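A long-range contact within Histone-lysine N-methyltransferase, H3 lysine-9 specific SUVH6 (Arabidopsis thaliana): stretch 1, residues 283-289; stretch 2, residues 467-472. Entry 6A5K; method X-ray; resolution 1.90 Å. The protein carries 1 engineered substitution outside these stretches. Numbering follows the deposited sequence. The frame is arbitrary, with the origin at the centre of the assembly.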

# COMPACT_ATOMS: atom_id res chain seq x y z
N ARG A 283 -4.23 30.70 -14.07
CA ARG A 283 -5.41 29.91 -14.41
C ARG A 283 -5.19 29.12 -15.70
O ARG A 283 -4.72 29.67 -16.70
N PRO A 284 -5.53 27.82 -15.68
CA PRO A 284 -5.24 26.83 -16.72
C PRO A 284 -5.52 27.26 -18.16
O PRO A 284 -6.62 27.72 -18.49
N VAL A 285 -4.51 27.09 -19.01
CA VAL A 285 -4.64 27.19 -20.46
C VAL A 285 -5.03 25.81 -20.99
O VAL A 285 -4.46 24.82 -20.55
N PRO A 286 -6.01 25.74 -21.91
CA PRO A 286 -6.45 24.45 -22.45
C PRO A 286 -5.30 23.61 -22.99
O PRO A 286 -4.57 24.07 -23.86
N PRO A 287 -5.14 22.38 -22.48
CA PRO A 287 -4.03 21.51 -22.87
C PRO A 287 -4.26 20.88 -24.24
O PRO A 287 -5.38 20.92 -24.74
N LYS A 288 -3.23 20.29 -24.82
CA LYS A 288 -3.40 19.51 -26.04
C LYS A 288 -4.14 18.22 -25.69
O LYS A 288 -3.83 17.56 -24.70
N SER A 289 -5.13 17.86 -26.51
CA SER A 289 -5.91 16.66 -26.24
C SER A 289 -5.71 15.61 -27.33
O SER A 289 -5.17 15.91 -28.39
N LEU A 467 -0.32 15.86 -14.59
CA LEU A 467 -0.95 16.91 -15.39
C LEU A 467 -2.13 16.34 -16.16
O LEU A 467 -2.03 15.23 -16.70
N TYR A 468 -3.25 17.07 -16.21
CA TYR A 468 -4.36 16.65 -17.07
C TYR A 468 -5.26 17.80 -17.54
O TYR A 468 -5.66 17.82 -18.71
N ASP A 469 -5.58 18.75 -16.67
CA ASP A 469 -6.46 19.85 -17.08
C ASP A 469 -5.67 21.06 -17.58
O ASP A 469 -6.26 22.08 -17.95
N HIS A 470 -4.35 20.94 -17.60
CA HIS A 470 -3.46 21.94 -18.18
C HIS A 470 -2.08 21.31 -18.34
O HIS A 470 -1.84 20.20 -17.87
N GLU A 471 -1.17 22.02 -19.01
CA GLU A 471 0.18 21.51 -19.24
C GLU A 471 1.25 22.37 -18.56
O GLU A 471 2.41 22.35 -18.96
N ASP A 472 0.86 23.12 -17.54
CA ASP A 472 1.80 23.98 -16.85
C ASP A 472 2.62 23.15 -15.86
O ASP A 472 2.17 22.87 -14.74

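The most unusual feature of this contact is its one direct hydrogen bond, which is very short: the backbone N of K288 donates to the carboxylate OE2 of E471 across 2.4 Å, with an N-H...acceptor angle of 158°. A carboxylate is a strong acceptor and the angle is favourable, but the separation is well below the usual range for such a pair. Around it, two irregular segments whose touching residues lie at least 181 positions apart in the chain meet over a modest 304 Å² of buried surface; P287 and P284 supply most of stretch 1's share, and E471 is the largest contributor from stretch 2.

E471 reaches its partner by extension. Its CA-to-CB bond points sideways to the other stretch, but with chi1 m (-61°) and chi2 t (169°) the end of the side chain comes nearer. OE2 of E471 consequently lies 3.3 Å from C of P287 and 3.2 Å from CB of K288, so the carboxylate sits close against the P287-K288 peptide. Glutamate suits the position because it has both the length to span the gap and an acceptor at its tip; OE2 is also hydrogen-bonded elsewhere in the structure. K288 contributes its main chain to the bond, while its long side chain, with chi1 to chi3 all t and chi4 m, leads away. NZ of K288 makes a weak hydrogen bond to O of S289, 3.5 Å distant.

P287 is at the heart of the packing. Its CB points toward stretch 2, and its ring, with C-gamma endo pucker, rests along the opposing backbone: CG of P287 is 3.7 Å from O of Y468, CD of P287 is 3.6 Å from O of D469, and CB of P287 is 3.9 Å from CA of H470. The CA atoms of P287 and H470, 4.7 Å apart, mark the nearest backbone approach. A proline is compact enough to fit so close to the main chain, and having no N-H it leaves no donor in need of a partner there.

P284 supplies a second inward-pointing ring, of C-gamma exo pucker. CB of P284 lies 3.8 Å from CB of H470 and 3.9 Å from O of D469, while its CG approaches the imidazole obliquely. H470 is buried, with its CA-to-CB bond sideways and chi1 p (64°); besides offering carbon surface to P284, ND1 of H470 accepts a hydrogen bond from N of D472, 3.0 Å away, which ties down the ring within its own loop. D469, also chi1 p, meets the prolines through its carbonyl, and its OD1 is hydrogen-bonded elsewhere in the structure.

V285, which follows P284 in sequence, has its CA-to-CB bond sideways, with chi1 t, and its side chain keeps its distance from stretch 2; it takes part mainly through its carbonyl, O of V285 being 3.8 Å from CB of H470. One water completes the polar network: its O donates to O of V285 at 2.6 Å and accepts from N of E471 at 2.7 Å. This bridge satisfies two main-chain groups that do not bond directly, so E471 is linked to stretch 1 through both its backbone and its carboxylate.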

# COMPACT_ATOMS: atom_id res chain seq x y z
CB ARG A 283 -6.64 30.81 -14.52
CG ARG A 283 -7.08 31.42 -13.18
CD ARG A 283 -8.52 31.07 -12.83
NE ARG A 283 -9.37 32.25 -12.73
CZ ARG A 283 -10.60 32.25 -12.23
NH1 ARG A 283 -11.13 31.11 -11.79
NH2 ARG A 283 -11.30 33.37 -12.17
CB PRO A 284 -6.14 25.65 -16.33
CG PRO A 284 -6.21 25.74 -14.85
CD PRO A 284 -6.24 27.21 -14.53
CB VAL A 285 -3.31 27.65 -21.10
CG1 VAL A 285 -3.32 27.45 -22.62
CG2 VAL A 285 -3.02 29.10 -20.74
CB PRO A 286 -7.42 24.84 -23.58
CG PRO A 286 -7.88 26.21 -23.22
CD PRO A 286 -6.74 26.87 -22.51
CB PRO A 287 -4.00 20.45 -21.78
CG PRO A 287 -5.44 20.32 -21.38
CD PRO A 287 -6.04 21.71 -21.51
CB LYS A 288 -2.06 19.19 -26.69
CG LYS A 288 -2.18 18.61 -28.09
CD LYS A 288 -0.99 17.72 -28.43
CE LYS A 288 -1.02 17.30 -29.89
NZ LYS A 288 -2.34 16.71 -30.28
CB SER A 289 -7.39 17.01 -26.10
OG SER A 289 -7.86 17.68 -27.25
CB LEU A 467 0.06 17.54 -16.35
CG LEU A 467 1.19 18.34 -15.68
CD1 LEU A 467 2.32 18.62 -16.67
CD2 LEU A 467 0.64 19.64 -15.10
CB TYR A 468 -5.22 15.58 -16.37
CG TYR A 468 -6.00 16.05 -15.17
CD1 TYR A 468 -7.34 16.40 -15.28
CD2 TYR A 468 -5.42 16.12 -13.91
CE1 TYR A 468 -8.07 16.82 -14.18
CE2 TYR A 468 -6.14 16.53 -12.80
CZ TYR A 468 -7.47 16.88 -12.95
OH TYR A 468 -8.20 17.30 -11.86
CB ASP A 469 -7.37 20.28 -15.93
CG ASP A 469 -6.61 20.70 -14.69
OD1 ASP A 469 -5.43 20.30 -14.54
OD2 ASP A 469 -7.19 21.43 -13.86
CB HIS A 470 -3.39 23.20 -17.30
CG HIS A 470 -2.81 22.97 -15.94
ND1 HIS A 470 -1.46 22.78 -15.73
CD2 HIS A 470 -3.39 22.91 -14.72
CE1 HIS A 470 -1.23 22.60 -14.44
NE2 HIS A 470 -2.39 22.67 -13.80
CB GLU A 471 0.47 21.42 -20.74
CG GLU A 471 -0.45 20.48 -21.48
CD GLU A 471 -0.32 20.60 -22.98
OE1 GLU A 471 0.62 21.30 -23.44
OE2 GLU A 471 -1.14 20.01 -23.71
CB ASP A 472 1.07 25.13 -16.14
CG ASP A 472 2.02 26.23 -15.69
OD1 ASP A 472 3.20 25.94 -15.43
OD2 ASP A 472 1.57 27.39 -15.59
O HOH W 1 -1.91 24.31 -20.29